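Local coordinates for mandelate racemase/muconate lactonizing protein (Alicyclobacillus acidocaldarius LAA1, PDB 3QLD) that is of unspecified function but belongs to the mandelate racemase/muconate lactonizing family of the enolase superfamily, with an N-terminal capping domain and a TIM-barrel-like domain, at residues W45-L51 with M299-G305; L11-K16 with Y330-V335. The contacts are given in a common frame with arbitrary orientation. Where two conformers were deposited one is given. Numbering follows the deposited sequence.

Contact 1 (W45-L51 with M299-G305)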
loop_
_atom_site.group_PDB
_atom_site.type_symbol
_atom_site.label_atom_id
_atom_site.label_comp_id
_atom_site.label_asym_id
_atom_site.label_seq_id
_atom_site.Cartn_x
_atom_site.Cartn_y
_atom_site.Cartn_z
ATOM N N TRP A 45 12.271 15.792 16.374
ATOM C CA TRP A 45 12.782 15.093 15.174
ATOM C C TRP A 45 12.239 13.668 15.045
ATOM O O TRP A 45 11.910 13.028 16.068
ATOM C CB TRP A 45 14.311 14.962 15.220
ATOM C CG TRP A 45 15.005 16.310 15.155
ATOM C CD1 TRP A 45 14.972 17.298 16.103
ATOM C CD2 TRP A 45 15.818 16.796 14.089
ATOM N NE1 TRP A 45 15.709 18.383 15.677
ATOM C CE2 TRP A 45 16.241 18.106 14.445
ATOM C CE3 TRP A 45 16.213 16.265 12.840
ATOM C CZ2 TRP A 45 17.079 18.879 13.627
ATOM C CZ3 TRP A 45 17.055 17.037 12.029
ATOM C CH2 TRP A 45 17.483 18.328 12.427
ATOM N N SER A 46 12.225 13.146 13.814
ATOM C CA SER A 46 11.912 11.723 13.567
ATOM C C SER A 46 12.484 11.340 12.245
ATOM O O SER A 46 12.941 12.214 11.501
ATOM C CB SER A 46 10.417 11.507 13.475
ATOM O OG SER A 46 9.919 12.175 12.337
ATOM N N GLU A 47 12.443 10.031 11.945
ATOM C CA GLU A 47 13.021 9.568 10.676
ATOM C C GLU A 47 11.946 8.855 9.920
ATOM O O GLU A 47 11.234 8.028 10.507
ATOM C CB GLU A 47 14.190 8.615 10.888
ATOM C CG GLU A 47 14.754 8.049 9.598
ATOM C CD GLU A 47 16.057 7.278 9.845
ATOM O OE1 GLU A 47 16.644 7.436 10.926
ATOM O OE2 GLU A 47 16.515 6.509 8.982
ATOM N N CYS A 48 11.749 9.214 8.649
ATOM C CA CYS A 48 10.876 8.352 7.782
ATOM C C CYS A 48 11.705 7.129 7.304
ATOM O O CYS A 48 12.751 7.333 6.704
ATOM C CB CYS A 48 10.329 9.207 6.630
ATOM S SG CYS A 48 9.282 8.156 5.528
ATOM N N VAL A 49 11.302 5.892 7.650
ATOM C CA VAL A 49 12.146 4.752 7.424
ATOM C C VAL A 49 11.991 4.124 6.042
ATOM O O VAL A 49 12.569 3.056 5.782
ATOM C CB VAL A 49 11.892 3.592 8.486
ATOM C CG1 VAL A 49 12.291 4.067 9.937
ATOM C CG2 VAL A 49 10.479 3.137 8.489
ATOM N N ALA A 50 11.183 4.736 5.188
ATOM C CA ALA A 50 11.070 4.229 3.787
ATOM C C ALA A 50 12.451 4.035 3.133
ATOM O O ALA A 50 13.299 4.976 3.147
ATOM C CB ALA A 50 10.191 5.177 2.926
ATOM N N LEU A 51 12.710 2.885 2.521
ATOM C CA LEU A 51 13.964 2.621 1.840
ATOM C C LEU A 51 14.029 3.231 0.412
ATOM O O LEU A 51 13.017 3.688 -0.139
ATOM C CB LEU A 51 14.142 1.107 1.709
ATOM C CG LEU A 51 14.023 0.438 3.075
ATOM C CD1 LEU A 51 14.128 -1.053 2.912
ATOM C CD2 LEU A 51 15.130 1.032 4.026
HETATM N N MSE A 299 15.850 -0.992 10.076
HETATM C CA MSE A 299 15.740 -0.499 8.703
HETATM C C MSE A 299 17.022 0.247 8.282
HETATM O O MSE A 299 16.963 1.137 7.433
HETATM C CB MSE A 299 14.583 0.488 8.614
HETATM C CG MSE A 299 13.226 -0.024 9.104
HETATM SE SE MSE A 299 12.379 -0.974 7.643
HETATM C CE MSE A 299 12.039 0.466 6.368
ATOM N N TYR A 300 18.168 -0.080 8.877
ATOM C CA TYR A 300 19.446 0.624 8.593
ATOM C C TYR A 300 19.305 2.130 8.941
ATOM O O TYR A 300 19.879 3.047 8.307
ATOM C CB TYR A 300 19.938 0.329 7.159
ATOM C CG TYR A 300 20.552 -1.068 7.020
ATOM C CD1 TYR A 300 21.919 -1.229 6.752
ATOM C CD2 TYR A 300 19.773 -2.238 7.205
ATOM C CE1 TYR A 300 22.496 -2.513 6.635
ATOM C CE2 TYR A 300 20.340 -3.531 7.101
ATOM C CZ TYR A 300 21.706 -3.654 6.816
ATOM O OH TYR A 300 22.264 -4.899 6.678
ATOM N N GLU A 301 18.560 2.346 10.020
ATOM C CA GLU A 301 18.122 3.692 10.444
ATOM C C GLU A 301 19.325 4.615 10.698
ATOM O O GLU A 301 20.333 4.164 11.205
ATOM C CB GLU A 301 17.324 3.669 11.768
ATOM C CG GLU A 301 15.923 3.071 11.764
ATOM C CD GLU A 301 15.888 1.538 11.687
ATOM O OE1 GLU A 301 16.939 0.856 11.623
ATOM O OE2 GLU A 301 14.751 1.012 11.647
ATOM N N THR A 302 19.201 5.906 10.376
ATOM C CA THR A 302 20.090 6.879 11.049
ATOM C C THR A 302 19.861 6.917 12.561
ATOM O O THR A 302 18.966 6.249 13.165
ATOM C CB THR A 302 19.915 8.332 10.581
ATOM O OG1 THR A 302 18.811 8.880 11.310
ATOM C CG2 THR A 302 19.663 8.453 9.005
ATOM N N GLY A 303 20.672 7.725 13.204
ATOM C CA GLY A 303 20.598 7.805 14.685
ATOM C C GLY A 303 19.256 8.144 15.236
ATOM O O GLY A 303 18.886 7.661 16.304
ATOM N N VAL A 304 18.499 8.965 14.512
ATOM C CA VAL A 304 17.167 9.391 14.942
ATOM C C VAL A 304 16.169 8.239 15.022
ATOM O O VAL A 304 15.568 7.992 16.067
ATOM C CB VAL A 304 16.653 10.607 14.068
ATOM C CG1 VAL A 304 15.173 10.946 14.381
ATOM C CG2 VAL A 304 17.567 11.851 14.393
ATOM N N GLY A 305 15.913 7.603 13.893
ATOM C CA GLY A 305 15.191 6.326 13.847
ATOM C C GLY A 305 15.696 5.218 14.782
ATOM O O GLY A 305 14.898 4.484 15.363
#
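Selenomethionine Met-299 forms the apolar cluster at the loop end of the contact with Val-49 and Leu-51: its CE lies 3.8 Å from Val-49 CG2 and also 3.8 Å from Leu-51 CG, and in the conformer given comes within 2.7 Å of Val-49 O, very tight for a methyl group. Farther along, Val-304 presses CG1 against the strand backbone, 3.4 Å from Ser-46 CA, and reaches Trp-45 CB at 4.2 Å. Between these two apolar patches Glu-47 points its carboxylate into the start of helix 303-313. Its OE1 accepts from Thr-302 OG1 at 2.6 Å and from Gly-305 N at 3.1 Å, while OE2 takes Thr-302 N at 3.1 Å. Thr-302 is the N-cap, its OG1 receiving Val-304 N at 3.2 Å, so the buried acid binds both the capping residue and a first-turn amide. Gly-305 leaves room for this: an ideal CB there would sit 2.6 Å from Glu-47 OE1. Strand 43-48 of the N-terminal domain is thereby joined to the helix that follows barrel strand 293-296. Strand 25-38 pairs alongside it, and helix 105-123 packs against Ser-46, Cys-48, Val-49 and Met-299.

Contact 2 (L11-K16 with Y330-V335)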
loop_
_atom_site.group_PDB
_atom_site.type_symbol
_atom_site.label_atom_id
_atom_site.label_comp_id
_atom_site.label_asym_id
_atom_site.label_seq_id
_atom_site.Cartn_x
_atom_site.Cartn_y
_atom_site.Cartn_z
ATOM N N LEU A 11 18.432 13.103 3.248
ATOM C CA LEU A 11 19.791 12.818 3.577
ATOM C C LEU A 11 20.330 11.686 2.715
ATOM O O LEU A 11 19.578 10.784 2.273
ATOM C CB LEU A 11 19.896 12.424 5.053
ATOM C CG LEU A 11 20.159 13.502 6.107
ATOM C CD1 LEU A 11 19.239 14.663 6.038
ATOM C CD2 LEU A 11 20.177 12.900 7.504
ATOM N N SER A 12 21.639 11.728 2.475
ATOM C CA SER A 12 22.325 10.602 1.873
ATOM C C SER A 12 23.571 10.334 2.724
ATOM O O SER A 12 24.458 11.178 2.738
ATOM C CB SER A 12 22.740 10.925 0.464
ATOM O OG SER A 12 23.372 9.769 -0.096
ATOM N N LEU A 13 23.617 9.195 3.437
ATOM C CA LEU A 13 24.739 8.891 4.363
ATOM C C LEU A 13 25.668 7.795 3.799
ATOM O O LEU A 13 25.227 6.682 3.515
ATOM C CB LEU A 13 24.230 8.424 5.743
ATOM C CG LEU A 13 23.680 9.382 6.800
ATOM C CD1 LEU A 13 22.313 9.866 6.361
ATOM C CD2 LEU A 13 23.561 8.646 8.118
ATOM N N PRO A 14 26.961 8.080 3.667
ATOM C CA PRO A 14 27.805 6.981 3.214
ATOM C C PRO A 14 27.863 5.826 4.231
ATOM O O PRO A 14 27.967 6.040 5.451
ATOM C CB PRO A 14 29.183 7.624 3.071
ATOM C CG PRO A 14 28.900 9.051 2.825
ATOM C CD PRO A 14 27.717 9.342 3.732
ATOM N N LEU A 15 27.798 4.606 3.691
ATOM C CA LEU A 15 27.888 3.382 4.484
ATOM C C LEU A 15 29.345 2.925 4.577
ATOM O O LEU A 15 30.100 3.132 3.627
ATOM C CB LEU A 15 27.053 2.314 3.816
ATOM C CG LEU A 15 25.547 2.593 3.758
ATOM C CD1 LEU A 15 24.955 1.780 2.643
ATOM C CD2 LEU A 15 24.880 2.261 5.073
ATOM N N LYS A 16 29.745 2.316 5.694
ATOM C CA LYS A 16 31.112 1.762 5.833
ATOM C C LYS A 16 31.509 0.826 4.652
ATOM O O LYS A 16 32.647 0.871 4.141
ATOM C CB LYS A 16 31.259 1.029 7.173
ATOM C CG LYS A 16 31.537 1.955 8.410
ATOM C CD LYS A 16 32.756 1.477 9.245
ATOM C CE LYS A 16 32.481 1.384 10.757
ATOM N NZ LYS A 16 32.813 2.594 11.594
ATOM N N TYR A 330 27.363 0.400 10.915
ATOM C CA TYR A 330 26.724 0.823 9.679
ATOM C C TYR A 330 27.365 2.110 9.071
ATOM O O TYR A 330 27.568 2.164 7.849
ATOM C CB TYR A 330 25.196 0.963 9.868
ATOM C CG TYR A 330 24.374 -0.083 10.688
ATOM C CD1 TYR A 330 24.180 -1.433 10.264
ATOM C CD2 TYR A 330 23.699 0.322 11.849
ATOM C CE1 TYR A 330 23.340 -2.369 11.052
ATOM C CE2 TYR A 330 22.887 -0.567 12.607
ATOM C CZ TYR A 330 22.685 -1.899 12.219
ATOM O OH TYR A 330 21.832 -2.675 13.049
ATOM N N PHE A 331 27.704 3.101 9.914
ATOM C CA PHE A 331 28.189 4.422 9.436
ATOM C C PHE A 331 29.479 4.955 10.075
ATOM O O PHE A 331 29.540 5.060 11.290
ATOM C CB PHE A 331 27.137 5.468 9.747
ATOM C CG PHE A 331 25.781 5.160 9.195
ATOM C CD1 PHE A 331 25.530 5.301 7.841
ATOM C CD2 PHE A 331 24.718 4.811 10.052
ATOM C CE1 PHE A 331 24.261 5.044 7.309
ATOM C CE2 PHE A 331 23.433 4.558 9.540
ATOM C CZ PHE A 331 23.215 4.666 8.138
ATOM N N GLU A 332 30.443 5.395 9.248
ATOM C CA GLU A 332 31.599 6.174 9.714
ATOM C C GLU A 332 31.127 7.398 10.522
ATOM O O GLU A 332 31.711 7.705 11.542
ATOM C CB GLU A 332 32.506 6.642 8.533
ATOM C CG GLU A 332 33.806 7.509 8.916
ATOM C CD GLU A 332 33.616 9.061 8.906
ATOM O OE1 GLU A 332 32.877 9.616 8.059
ATOM O OE2 GLU A 332 34.220 9.752 9.754
ATOM N N GLN A 333 30.085 8.074 10.034
ATOM C CA GLN A 333 29.574 9.285 10.635
ATOM C C GLN A 333 28.045 9.280 10.502
ATOM O O GLN A 333 27.519 9.238 9.376
ATOM C CB GLN A 333 30.141 10.495 9.880
ATOM C CG GLN A 333 29.463 11.807 10.233
ATOM C CD GLN A 333 29.957 12.343 11.548
ATOM O OE1 GLN A 333 31.139 12.727 11.662
ATOM N NE2 GLN A 333 29.079 12.358 12.563
ATOM N N ASP A 334 27.379 9.347 11.651
ATOM C CA ASP A 334 25.919 9.320 11.813
ATOM C C ASP A 334 25.414 10.731 12.208
ATOM O O ASP A 334 26.208 11.666 12.312
ATOM C CB ASP A 334 25.606 8.267 12.905
ATOM C CG ASP A 334 24.158 7.750 12.876
ATOM O OD1 ASP A 334 23.345 8.320 12.165
ATOM O OD2 ASP A 334 23.831 6.786 13.624
ATOM N N VAL A 335 24.118 10.904 12.411
ATOM C CA VAL A 335 23.537 12.227 12.647
ATOM C C VAL A 335 23.403 12.628 14.133
ATOM O O VAL A 335 22.766 13.631 14.471
ATOM C CB VAL A 335 22.168 12.340 11.923
ATOM C CG1 VAL A 335 22.306 11.785 10.498
ATOM C CG2 VAL A 335 21.126 11.532 12.677
HETATM O O HOH W 1 30.332 5.166 6.403
#
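Leu-13 lays its CD2 over one face of the Phe-331 ring, 3.9 Å from the ring centroid and 15° off the normal, a CH-pi contact. The same CD2 is 4.1 Å from Val-335 CG1, which also meets Leu-11 CD2 at 3.8 Å; Leu-15 CD2 approaches Phe-331 CE1 at 3.6 Å. Pro-14 O lies at the ring edge, 3.5 Å from Phe-331 CD1. Where strand 3-15 of the N-terminal domain turns its corner, Lys-16 N donates a nearly straight hydrogen bond to Tyr-330 O (3.1 Å, 171°), in the barrel-domain loop between helix 303-313 and strand 347-349. Water 1 bridges the backbones, donating to Pro-14 O at 2.7 Å and accepting from Glu-332 N at 2.9 Å. Helix 362-368 packs alongside, Phe-368 on Leu-13, Pro-14 and Gln-333, Val-365 on Val-335. The polar links thus run through main-chain atoms and one water at the corner, whereas side-chain contacts are apolar: packing plus main-chain hydrogen bonding holds the irregular 330-335 loop to the strand.

In the fold
Both contacts join the N-terminal domain to the barrel domain, contact 1 to a loop and the start of helix 303-313, contact 2 to a loop, and their centres lie about 12 Å apart. The centre of contact 1 lies about 8 Å from the centre of the chain, that of contact 2 about 17 Å, nearer the surface. They touch directly: Gly-303 N is 2.9 Å from Asp-334 OD1, a probable hydrogen bond, and Phe-331 CE2 packs 3.5 Å from Glu-301 O. Hence 299-305 and 330-335 meet each other as well as the N-terminal sheet, where strand 25-38 pairs with both 3-15 and 43-48. Neither contact includes a metal or ligand, and together they form part of the interface between the two domains.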